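PDB 4YAC: C alpha-dehydrogenase from Sphingobium sp. SYK-6, which probably oxidises an alcohol to a ketone in lignin beta-aryl ether breakdown, using a nicotinamide cofactor, as a member of the short-chain dehydrogenase/reductase family. Local coordinates for residues E28-K33 with V237-V242; S146-L151 with W248-P253; A73-A78 with V123-P128; R129-G134 with V173-Y178. All blocks are in the same frame, centred on the assembly; numbering follows the deposited sequence.

Contact 1 of 4, residues E28-K33 with V237-V242; sequences EEAQMK and VVLDAV
Glu-29 OE2 is held in a salt bridge by NE of Arg-236, the residue just before 237-242, while the other oxygen of the carboxylate turns to Leu-239. This is a corner of the Rossmann fold. The turn that includes Ala-30 and Gln-31 leads from helix 17-28 into strand 33-38 and so completes the first beta-alpha-beta crossover. Residues 237-242 belong to helix 231-243, which packs beside helix 17-28. Leu-239 makes both contacts across the segments, and each of its methyls has its own partner. CD2 lies 4.0 Å from Glu-29 OE1. CG of Leu-239 is anti to its backbone N (chi1 175°), which sends the branch off the helix toward the turn. The side chain of Glu-29 is extended and passes that of the leucine at a slant. The OE1 approach is plain van der Waals contact. The charge of the glutamate is probably balanced by Arg-236; between the segments themselves the contact is van der Waals packing. Leu-239 also packs on Val-25 and Leu-26 of helix 17-28 and on Leu-4. Ala-30 is buried with it. At Gln-31 the backbone first leaves helical angles, with a positive phi (58°), and Met-32 leads into the strand. The partner helix is regular here, with Val-242 N bonded to Val-238 O at 2.9 Å. At the buried centre, Ala-30 CB stands 3.8 Å from Leu-239 CD1.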
# COMPACT_ATOMS: atom_id res chain seq x y z
N GLU A 28 18.93 -5.25 -25.88
CA GLU A 28 19.05 -5.07 -27.33
C GLU A 28 19.20 -3.60 -27.71
O GLU A 28 20.22 -3.20 -28.26
CB GLU A 28 17.83 -5.67 -28.03
CG GLU A 28 17.75 -7.18 -27.89
CD GLU A 28 16.59 -7.78 -28.66
OE1 GLU A 28 16.62 -7.73 -29.91
OE2 GLU A 28 15.66 -8.31 -28.01
N GLU A 29 18.18 -2.80 -27.42
CA GLU A 29 18.21 -1.38 -27.79
C GLU A 29 19.20 -0.59 -26.96
O GLU A 29 20.10 0.06 -27.50
CB GLU A 29 16.82 -0.76 -27.65
CG GLU A 29 15.74 -1.45 -28.46
CD GLU A 29 14.38 -0.80 -28.28
OE1 GLU A 29 14.33 0.40 -27.95
OE2 GLU A 29 13.37 -1.51 -28.47
N ALA A 30 19.03 -0.64 -25.64
CA ALA A 30 19.87 0.14 -24.73
C ALA A 30 21.28 -0.42 -24.61
O ALA A 30 22.17 0.25 -24.09
CB ALA A 30 19.22 0.21 -23.36
N GLN A 31 21.47 -1.66 -25.06
CA GLN A 31 22.77 -2.32 -25.02
C GLN A 31 23.33 -2.41 -23.60
O GLN A 31 24.54 -2.26 -23.40
CB GLN A 31 23.76 -1.58 -25.93
CG GLN A 31 23.33 -1.54 -27.39
CD GLN A 31 24.33 -0.81 -28.27
OE1 GLN A 31 24.22 0.40 -28.48
NE2 GLN A 31 25.30 -1.54 -28.79
N MET A 32 22.46 -2.65 -22.63
CA MET A 32 22.92 -2.91 -21.27
C MET A 32 23.36 -4.35 -21.14
O MET A 32 22.95 -5.21 -21.92
CB MET A 32 21.81 -2.61 -20.25
CG MET A 32 21.27 -1.20 -20.31
SD MET A 32 20.23 -0.80 -18.90
CE MET A 32 21.46 -0.70 -17.59
N LYS A 33 24.20 -4.61 -20.14
CA LYS A 33 24.49 -5.97 -19.72
C LYS A 33 23.38 -6.36 -18.76
O LYS A 33 23.25 -5.76 -17.70
CB LYS A 33 25.86 -6.08 -19.05
CG LYS A 33 27.01 -5.62 -19.94
CD LYS A 33 28.31 -5.54 -19.16
CE LYS A 33 29.45 -5.05 -20.04
NZ LYS A 33 30.73 -4.92 -19.27
N VAL A 237 8.55 1.96 -22.97
CA VAL A 237 8.03 2.98 -22.07
C VAL A 237 8.94 3.07 -20.85
O VAL A 237 9.25 4.16 -20.37
CB VAL A 237 6.58 2.66 -21.62
CG1 VAL A 237 6.11 3.63 -20.53
CG2 VAL A 237 5.64 2.70 -22.80
N VAL A 238 9.36 1.91 -20.35
CA VAL A 238 10.24 1.85 -19.19
C VAL A 238 11.58 2.47 -19.52
O VAL A 238 12.09 3.29 -18.76
CB VAL A 238 10.44 0.39 -18.73
CG1 VAL A 238 11.65 0.28 -17.80
CG2 VAL A 238 9.20 -0.10 -18.02
N LEU A 239 12.15 2.07 -20.65
CA LEU A 239 13.45 2.57 -21.07
C LEU A 239 13.44 4.09 -21.08
O LEU A 239 14.35 4.74 -20.59
CB LEU A 239 13.81 2.04 -22.45
CG LEU A 239 15.11 2.58 -23.05
CD1 LEU A 239 16.30 2.29 -22.14
CD2 LEU A 239 15.34 2.00 -24.43
N ASP A 240 12.37 4.65 -21.64
CA ASP A 240 12.23 6.08 -21.76
C ASP A 240 12.11 6.76 -20.39
O ASP A 240 12.63 7.86 -20.19
CB ASP A 240 11.02 6.40 -22.65
CG ASP A 240 10.52 7.80 -22.47
OD1 ASP A 240 11.12 8.73 -23.06
OD2 ASP A 240 9.52 7.98 -21.76
N ALA A 241 11.46 6.08 -19.45
CA ALA A 241 11.31 6.61 -18.10
C ALA A 241 12.64 6.61 -17.34
O ALA A 241 12.94 7.55 -16.60
CB ALA A 241 10.27 5.80 -17.33
N VAL A 242 13.42 5.55 -17.51
CA VAL A 242 14.72 5.45 -16.87
C VAL A 242 15.68 6.53 -17.39
O VAL A 242 16.35 7.20 -16.61
CB VAL A 242 15.35 4.05 -17.10
CG1 VAL A 242 16.79 4.00 -16.58
CG2 VAL A 242 14.50 2.98 -16.44

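Contact 2 of 4, residues S146-L151 with W248-P253; sequences SAFVAL and WVLPYP
The loop that follows strand 137-142 of the Rossmann sheet meets strand 248-249, the last strand at one border of that sheet within the chain, and the turn after it. The contact is carried by Phe-148, Trp-248 and Leu-250, all buried. CZ of Phe-148 comes 3.6 Å from CZ3 of Trp-248, which lies at the edge of the phenyl ring, near its plane. The two six-membered rings are oblique, with planes at 56° and centroids 5.9 Å apart. CG of Phe-148 is anti to its carbonyl carbon (chi1 -73°), and this carries the ring across to the strand. Next to CZ, its CE2 lies 4.0 Å from CD2 of Leu-250, whose side chain crosses that of the phenylalanine at about a right angle. After Leu-250 the chain bends in an inverse gamma turn centred on Pro-251. The indole nitrogen has its own partner: NE1 of Trp-248 is hydrogen-bonded to Glu-265 OE1 of the second subunit, and Leu-250 packs on Val-266 of that subunit. Between the two segments only carbon meets carbon, so shape and the exclusion of water hold them, while the polar edge of the tryptophan serves the dimer.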
# COMPACT_ATOMS: atom_id res chain seq x y z
N SER A 146 -3.70 -1.50 -10.03
CA SER A 146 -4.33 -1.94 -8.79
C SER A 146 -3.71 -1.24 -7.58
O SER A 146 -4.18 -1.41 -6.45
CB SER A 146 -4.20 -3.45 -8.62
OG SER A 146 -5.04 -4.13 -9.54
N ALA A 147 -2.65 -0.46 -7.81
CA ALA A 147 -2.09 0.39 -6.77
C ALA A 147 -2.91 1.68 -6.64
O ALA A 147 -2.60 2.52 -5.80
CB ALA A 147 -0.63 0.71 -7.08
N PHE A 148 -3.93 1.82 -7.48
CA PHE A 148 -4.82 2.98 -7.45
C PHE A 148 -6.30 2.59 -7.38
O PHE A 148 -7.13 3.39 -6.95
CB PHE A 148 -4.62 3.85 -8.69
CG PHE A 148 -3.34 4.63 -8.68
CD1 PHE A 148 -3.29 5.88 -8.08
CD2 PHE A 148 -2.20 4.12 -9.27
CE1 PHE A 148 -2.11 6.61 -8.07
CE2 PHE A 148 -1.03 4.85 -9.26
CZ PHE A 148 -0.98 6.09 -8.66
N VAL A 149 -6.61 1.38 -7.83
CA VAL A 149 -8.00 0.97 -8.01
C VAL A 149 -8.29 -0.42 -7.46
O VAL A 149 -7.82 -1.42 -8.00
CB VAL A 149 -8.40 0.99 -9.50
CG1 VAL A 149 -9.91 0.81 -9.65
CG2 VAL A 149 -7.95 2.28 -10.15
N ALA A 150 -9.09 -0.47 -6.40
CA ALA A 150 -9.57 -1.74 -5.86
C ALA A 150 -10.71 -2.27 -6.74
O ALA A 150 -11.56 -1.51 -7.19
CB ALA A 150 -10.03 -1.57 -4.42
N LEU A 151 -10.70 -3.58 -6.97
CA LEU A 151 -11.67 -4.24 -7.84
C LEU A 151 -12.24 -5.47 -7.14
O LEU A 151 -11.60 -6.02 -6.24
CB LEU A 151 -11.01 -4.67 -9.16
CG LEU A 151 -11.22 -3.92 -10.48
CD1 LEU A 151 -11.83 -2.53 -10.33
CD2 LEU A 151 -9.89 -3.82 -11.21
N TRP A 248 6.45 8.70 -12.04
CA TRP A 248 5.13 8.18 -12.39
C TRP A 248 5.09 7.67 -13.82
O TRP A 248 4.98 8.46 -14.76
CB TRP A 248 4.05 9.25 -12.20
CG TRP A 248 3.82 9.66 -10.78
CD1 TRP A 248 4.02 10.90 -10.24
CD2 TRP A 248 3.33 8.84 -9.71
NE1 TRP A 248 3.69 10.90 -8.91
CE2 TRP A 248 3.27 9.64 -8.56
CE3 TRP A 248 2.94 7.50 -9.62
CZ2 TRP A 248 2.83 9.15 -7.33
CZ3 TRP A 248 2.51 7.01 -8.40
CH2 TRP A 248 2.46 7.84 -7.27
N VAL A 249 5.18 6.36 -13.99
CA VAL A 249 5.07 5.75 -15.31
C VAL A 249 3.69 5.10 -15.42
O VAL A 249 3.52 3.91 -15.15
CB VAL A 249 6.19 4.72 -15.57
CG1 VAL A 249 6.23 4.35 -17.05
CG2 VAL A 249 7.54 5.28 -15.14
N LEU A 250 2.73 5.92 -15.82
CA LEU A 250 1.32 5.54 -15.91
C LEU A 250 0.82 5.87 -17.31
O LEU A 250 0.11 6.86 -17.50
CB LEU A 250 0.49 6.29 -14.86
CG LEU A 250 1.09 6.47 -13.46
CD1 LEU A 250 0.36 7.57 -12.72
CD2 LEU A 250 1.02 5.18 -12.68
N PRO A 251 1.17 5.05 -18.30
CA PRO A 251 0.93 5.46 -19.69
C PRO A 251 -0.51 5.25 -20.17
O PRO A 251 -0.72 4.75 -21.28
CB PRO A 251 1.92 4.60 -20.47
CG PRO A 251 2.05 3.36 -19.68
CD PRO A 251 1.87 3.75 -18.23
N TYR A 252 -1.48 5.66 -19.36
CA TYR A 252 -2.89 5.48 -19.70
C TYR A 252 -3.71 6.73 -19.36
O TYR A 252 -4.27 6.83 -18.27
CB TYR A 252 -3.46 4.27 -18.96
CG TYR A 252 -2.56 3.07 -19.05
CD1 TYR A 252 -2.33 2.44 -20.26
CD2 TYR A 252 -1.93 2.57 -17.92
CE1 TYR A 252 -1.49 1.35 -20.35
CE2 TYR A 252 -1.09 1.47 -18.00
CZ TYR A 252 -0.88 0.87 -19.22
OH TYR A 252 -0.06 -0.23 -19.32
N PRO A 253 -3.79 7.68 -20.30
CA PRO A 253 -4.56 8.91 -20.07
C PRO A 253 -6.05 8.65 -19.83
O PRO A 253 -6.75 9.53 -19.34
CB PRO A 253 -4.35 9.72 -21.36
CG PRO A 253 -3.16 9.11 -22.03
CD PRO A 253 -3.13 7.68 -21.62

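Contact 3 of 4, residues A73-A78 with V123-P128; sequences AAVDEA and VMTVMP
Val-75 sets one methyl, CG2, against two side chains of helix 105-133. It lies 3.7 Å from CG2 of Thr-125 and 3.8 Å from CG2 of Val-126. CB of Val-75 is also close, 4.1 Å from the same Thr-125 methyl. The valine and threonine side chains point opposite ways and overlap side by side. Val-126 is met at a slant. All three residues are buried. The torsion of Thr-125 brings its methyl to the valine. Its OG1 is hydrogen-bonded to the backbone O of Asn-121, one turn earlier in the same helix. With OG1 beside the backbone N (chi1 -62°), CG2 is anti to that N and turned to helix 68-81. The hydroxyl is thus satisfied within its own helix, and the methyl does the packing. The two helices are neighbours on one face of the Rossmann sheet. Helix 68-81 belongs to the crossover from strand 57-62 to strand 87-90, and the backbones come closest at Val-75 and Val-126, with CA atoms 7.4 Å apart. Both valines also pack on the sheet: Val-75, together with Ala-78, on Phe-10 of strand 8-12, and Val-126 on Leu-88 of strand 87-90. Nearer the surface, Asp-76 OD1 makes a salt bridge with Arg-129 NH1, a second, charged link between the helices. Proline has no N-H to give to the preceding turn, and helix 105-133 is kinked at Pro-128. The side chain of Val-75 is about 12 Å from the bound NADH.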
# COMPACT_ATOMS: atom_id res chain seq x y z
N ALA A 73 23.38 -13.76 -3.00
CA ALA A 73 24.30 -14.57 -3.80
C ALA A 73 24.14 -14.27 -5.28
O ALA A 73 25.12 -14.22 -6.03
CB ALA A 73 24.08 -16.05 -3.53
N ALA A 74 22.89 -14.06 -5.71
CA ALA A 74 22.60 -13.80 -7.11
C ALA A 74 23.14 -12.44 -7.55
O ALA A 74 23.61 -12.29 -8.67
CB ALA A 74 21.10 -13.87 -7.36
N VAL A 75 23.07 -11.46 -6.66
CA VAL A 75 23.61 -10.15 -6.96
C VAL A 75 25.14 -10.20 -6.96
O VAL A 75 25.79 -9.55 -7.78
CB VAL A 75 23.09 -9.08 -5.98
CG1 VAL A 75 23.79 -7.75 -6.21
CG2 VAL A 75 21.60 -8.90 -6.16
N ASP A 76 25.72 -10.97 -6.04
CA ASP A 76 27.17 -11.21 -6.07
C ASP A 76 27.58 -11.75 -7.43
O ASP A 76 28.55 -11.29 -8.03
CB ASP A 76 27.58 -12.22 -5.00
CG ASP A 76 27.65 -11.62 -3.61
OD1 ASP A 76 27.29 -10.44 -3.42
OD2 ASP A 76 28.07 -12.37 -2.71
N GLU A 77 26.83 -12.74 -7.90
CA GLU A 77 27.07 -13.37 -9.18
C GLU A 77 27.02 -12.35 -10.31
O GLU A 77 27.87 -12.35 -11.21
CB GLU A 77 26.06 -14.49 -9.42
CG GLU A 77 26.32 -15.32 -10.67
CD GLU A 77 25.34 -16.47 -10.83
OE1 GLU A 77 25.14 -17.22 -9.86
OE2 GLU A 77 24.77 -16.61 -11.93
N ALA A 78 26.02 -11.47 -10.26
CA ALA A 78 25.90 -10.39 -11.23
C ALA A 78 27.16 -9.53 -11.26
O ALA A 78 27.64 -9.15 -12.33
CB ALA A 78 24.69 -9.53 -10.92
N VAL A 123 15.44 -4.47 -3.21
CA VAL A 123 15.80 -3.10 -2.84
C VAL A 123 16.86 -3.11 -1.72
O VAL A 123 17.84 -2.39 -1.80
CB VAL A 123 14.54 -2.30 -2.40
CG1 VAL A 123 14.92 -1.03 -1.66
CG2 VAL A 123 13.70 -1.96 -3.62
N MET A 124 16.67 -3.94 -0.71
CA MET A 124 17.59 -3.94 0.42
C MET A 124 18.90 -4.65 0.11
O MET A 124 19.90 -4.44 0.79
CB MET A 124 16.94 -4.58 1.64
CG MET A 124 15.71 -3.83 2.15
SD MET A 124 15.95 -2.06 2.35
CE MET A 124 17.39 -2.02 3.41
N THR A 125 18.91 -5.48 -0.93
CA THR A 125 20.14 -6.18 -1.31
C THR A 125 21.01 -5.27 -2.18
O THR A 125 22.23 -5.23 -2.02
CB THR A 125 19.85 -7.50 -2.07
OG1 THR A 125 19.13 -8.39 -1.22
CG2 THR A 125 21.15 -8.18 -2.51
N VAL A 126 20.37 -4.54 -3.09
CA VAL A 126 21.09 -3.78 -4.11
C VAL A 126 21.31 -2.30 -3.76
O VAL A 126 22.39 -1.76 -3.99
CB VAL A 126 20.34 -3.85 -5.46
CG1 VAL A 126 20.94 -2.91 -6.50
CG2 VAL A 126 20.35 -5.28 -5.98
N MET A 127 20.29 -1.65 -3.21
CA MET A 127 20.36 -0.20 -3.01
C MET A 127 21.50 0.22 -2.07
O MET A 127 22.17 1.22 -2.32
CB MET A 127 19.00 0.30 -2.51
CG MET A 127 18.96 1.74 -2.04
SD MET A 127 19.09 1.84 -0.25
CE MET A 127 17.59 1.00 0.29
N PRO A 128 21.75 -0.54 -0.99
CA PRO A 128 22.91 -0.19 -0.15
C PRO A 128 24.25 -0.34 -0.87
O PRO A 128 25.21 0.37 -0.53
CB PRO A 128 22.81 -1.18 1.01
CG PRO A 128 21.35 -1.49 1.11
CD PRO A 128 20.87 -1.53 -0.32

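Contact 4 of 4, residues R129-G134 with V173-Y178; sequences RMIERG and VEMPKY
The ring of Tyr-178 has Ile-131 over one face and its own neighbour Lys-177 over the other. CD1 of Ile-131 makes a CH-pi contact, 3.9 Å from the ring centroid and 26° off the ring normal. The isoleucine spreads over the face. Its CD1 is 3.6 Å from CD2 of the tyrosine, and its CG2 covers the CD1-CE1 flank of the same face, 3.9 Å from CE1 of Tyr-178. CG1 of Ile-131 is anti to the carbonyl carbon (chi1 -71°), and the chain runs on nearly straight to CD1; this sets CG1 and CD1 over the CD2-CE2 flank. On the opposite face, CG of Lys-177 stands 4.1 Å above the plane, toward the rim. The lysine then reaches back, and its NZ donates to Glu-174 O at 2.7 Å, in the carbonyl plane and on a lone pair. This bond ties down the chain that backs the ring. The ring's hydroxyl is hydrogen-bonded to Glu-101 OE2 of the second subunit. Replacing the tyrosine by alanine is likely to strip the aromatic cover from Ile-131 and leave that glutamate without its hydroxyl partner. Met-175 adds a looser contact, its CE 4.4 Å from CD1 of Ile-131. OE1 of Glu-174 is hydrogen-bonded to N of Ile-100 of the second subunit, and OE2 to N of Thr-153 of that subunit. The contact joins the end of helix 105-133 to the stretch, 3-10 at 176-177, that leads from helix 155-174 to strand 180-185, whose Ile-180 packs against Ile-131, Met-130 and Met-175.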
# COMPACT_ATOMS: atom_id res chain seq x y z
N ARG A 129 24.33 -1.24 -1.84
CA ARG A 129 25.55 -1.39 -2.64
C ARG A 129 25.72 -0.20 -3.57
O ARG A 129 26.83 0.29 -3.77
CB ARG A 129 25.51 -2.69 -3.44
CG ARG A 129 25.27 -3.94 -2.61
CD ARG A 129 25.38 -5.19 -3.46
NE ARG A 129 25.01 -6.40 -2.73
CZ ARG A 129 25.49 -7.61 -2.98
NH1 ARG A 129 26.39 -7.80 -3.94
NH2 ARG A 129 25.08 -8.65 -2.26
N MET A 130 24.61 0.28 -4.13
CA MET A 130 24.64 1.46 -4.98
C MET A 130 25.18 2.67 -4.22
O MET A 130 26.04 3.39 -4.71
CB MET A 130 23.24 1.78 -5.51
CG MET A 130 22.76 0.88 -6.62
SD MET A 130 21.03 1.22 -7.01
CE MET A 130 20.80 0.22 -8.48
N ILE A 131 24.65 2.88 -3.02
CA ILE A 131 25.05 4.01 -2.19
C ILE A 131 26.53 3.92 -1.85
O ILE A 131 27.27 4.90 -1.96
CB ILE A 131 24.19 4.08 -0.89
CG1 ILE A 131 22.76 4.49 -1.25
CG2 ILE A 131 24.78 5.06 0.12
CD1 ILE A 131 21.77 4.33 -0.13
N GLU A 132 26.96 2.73 -1.45
CA GLU A 132 28.34 2.49 -1.05
C GLU A 132 29.31 2.77 -2.20
O GLU A 132 30.42 3.27 -1.98
CB GLU A 132 28.48 1.04 -0.55
CG GLU A 132 29.91 0.53 -0.43
CD GLU A 132 29.97 -0.90 0.08
OE1 GLU A 132 28.89 -1.52 0.22
OE2 GLU A 132 31.08 -1.40 0.33
N ARG A 133 28.89 2.45 -3.42
CA ARG A 133 29.73 2.62 -4.60
C ARG A 133 29.84 4.09 -5.00
O ARG A 133 30.88 4.53 -5.50
CB ARG A 133 29.17 1.78 -5.75
CG ARG A 133 29.89 1.94 -7.08
CD ARG A 133 29.16 1.17 -8.15
NE ARG A 133 29.74 1.37 -9.48
CZ ARG A 133 29.06 1.26 -10.62
NH1 ARG A 133 27.77 0.95 -10.60
NH2 ARG A 133 29.67 1.47 -11.77
N GLY A 134 28.76 4.84 -4.81
CA GLY A 134 28.79 6.28 -5.00
C GLY A 134 28.75 6.73 -6.45
O GLY A 134 29.18 7.85 -6.75
N VAL A 173 11.70 9.78 -2.07
CA VAL A 173 12.09 10.85 -1.15
C VAL A 173 13.58 10.79 -0.82
O VAL A 173 14.25 11.82 -0.75
CB VAL A 173 11.28 10.78 0.17
CG1 VAL A 173 11.83 11.77 1.21
CG2 VAL A 173 9.81 11.06 -0.09
N GLU A 174 14.09 9.58 -0.60
CA GLU A 174 15.41 9.42 0.01
C GLU A 174 16.54 9.12 -0.97
O GLU A 174 17.71 9.30 -0.63
CB GLU A 174 15.34 8.31 1.07
CG GLU A 174 14.37 8.65 2.21
CD GLU A 174 14.42 7.68 3.37
OE1 GLU A 174 15.50 7.14 3.68
OE2 GLU A 174 13.36 7.45 3.99
N MET A 175 16.22 8.67 -2.18
CA MET A 175 17.26 8.25 -3.12
C MET A 175 17.94 9.37 -3.93
O MET A 175 19.10 9.23 -4.30
CB MET A 175 16.69 7.20 -4.07
CG MET A 175 16.40 5.85 -3.41
SD MET A 175 17.86 5.10 -2.65
CE MET A 175 17.63 5.56 -0.93
N PRO A 176 17.22 10.47 -4.23
CA PRO A 176 17.87 11.50 -5.05
C PRO A 176 19.16 12.08 -4.48
O PRO A 176 20.04 12.45 -5.26
CB PRO A 176 16.80 12.58 -5.14
CG PRO A 176 15.52 11.84 -5.04
CD PRO A 176 15.78 10.74 -4.05
N LYS A 177 19.31 12.15 -3.16
CA LYS A 177 20.53 12.69 -2.58
C LYS A 177 21.73 11.77 -2.81
O LYS A 177 22.88 12.17 -2.62
CB LYS A 177 20.35 12.96 -1.08
CG LYS A 177 20.06 11.74 -0.23
CD LYS A 177 19.96 12.13 1.24
CE LYS A 177 19.73 10.93 2.14
NZ LYS A 177 18.46 10.22 1.83
N TYR A 178 21.45 10.53 -3.24
CA TYR A 178 22.50 9.58 -3.61
C TYR A 178 22.60 9.41 -5.12
O TYR A 178 23.28 8.51 -5.61
CB TYR A 178 22.24 8.21 -2.97
CG TYR A 178 22.24 8.22 -1.46
CD1 TYR A 178 23.37 8.61 -0.75
CD2 TYR A 178 21.13 7.82 -0.74
CE1 TYR A 178 23.38 8.61 0.63
CE2 TYR A 178 21.13 7.82 0.64
CZ TYR A 178 22.26 8.22 1.32
OH TYR A 178 22.26 8.22 2.69

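Overall arrangement
The four contacts lie round one Rossmann domain. Contacts 3 and 4 share helix 105-133, with centres 14 Å apart, and meet through Asp-76 and Arg-129 and through Met-127 and Met-175. Contact 1 touches contact 2 where Val-237 and Ala-241 of helix 231-243 pack on Val-249; their centres are 22 Å apart. Contacts 2 and 3 are the most distant, at 29 Å, on opposite sides of the chain's centre. Along the chain, contacts 3 and 4 close in series inside the loop spanned by contact 1, while contact 2 crosses both contact 1 and contact 4. The C-terminal part is thus bound back to the first crossover, and all four contacts come up to the second subunit, contact 1 through Val-237.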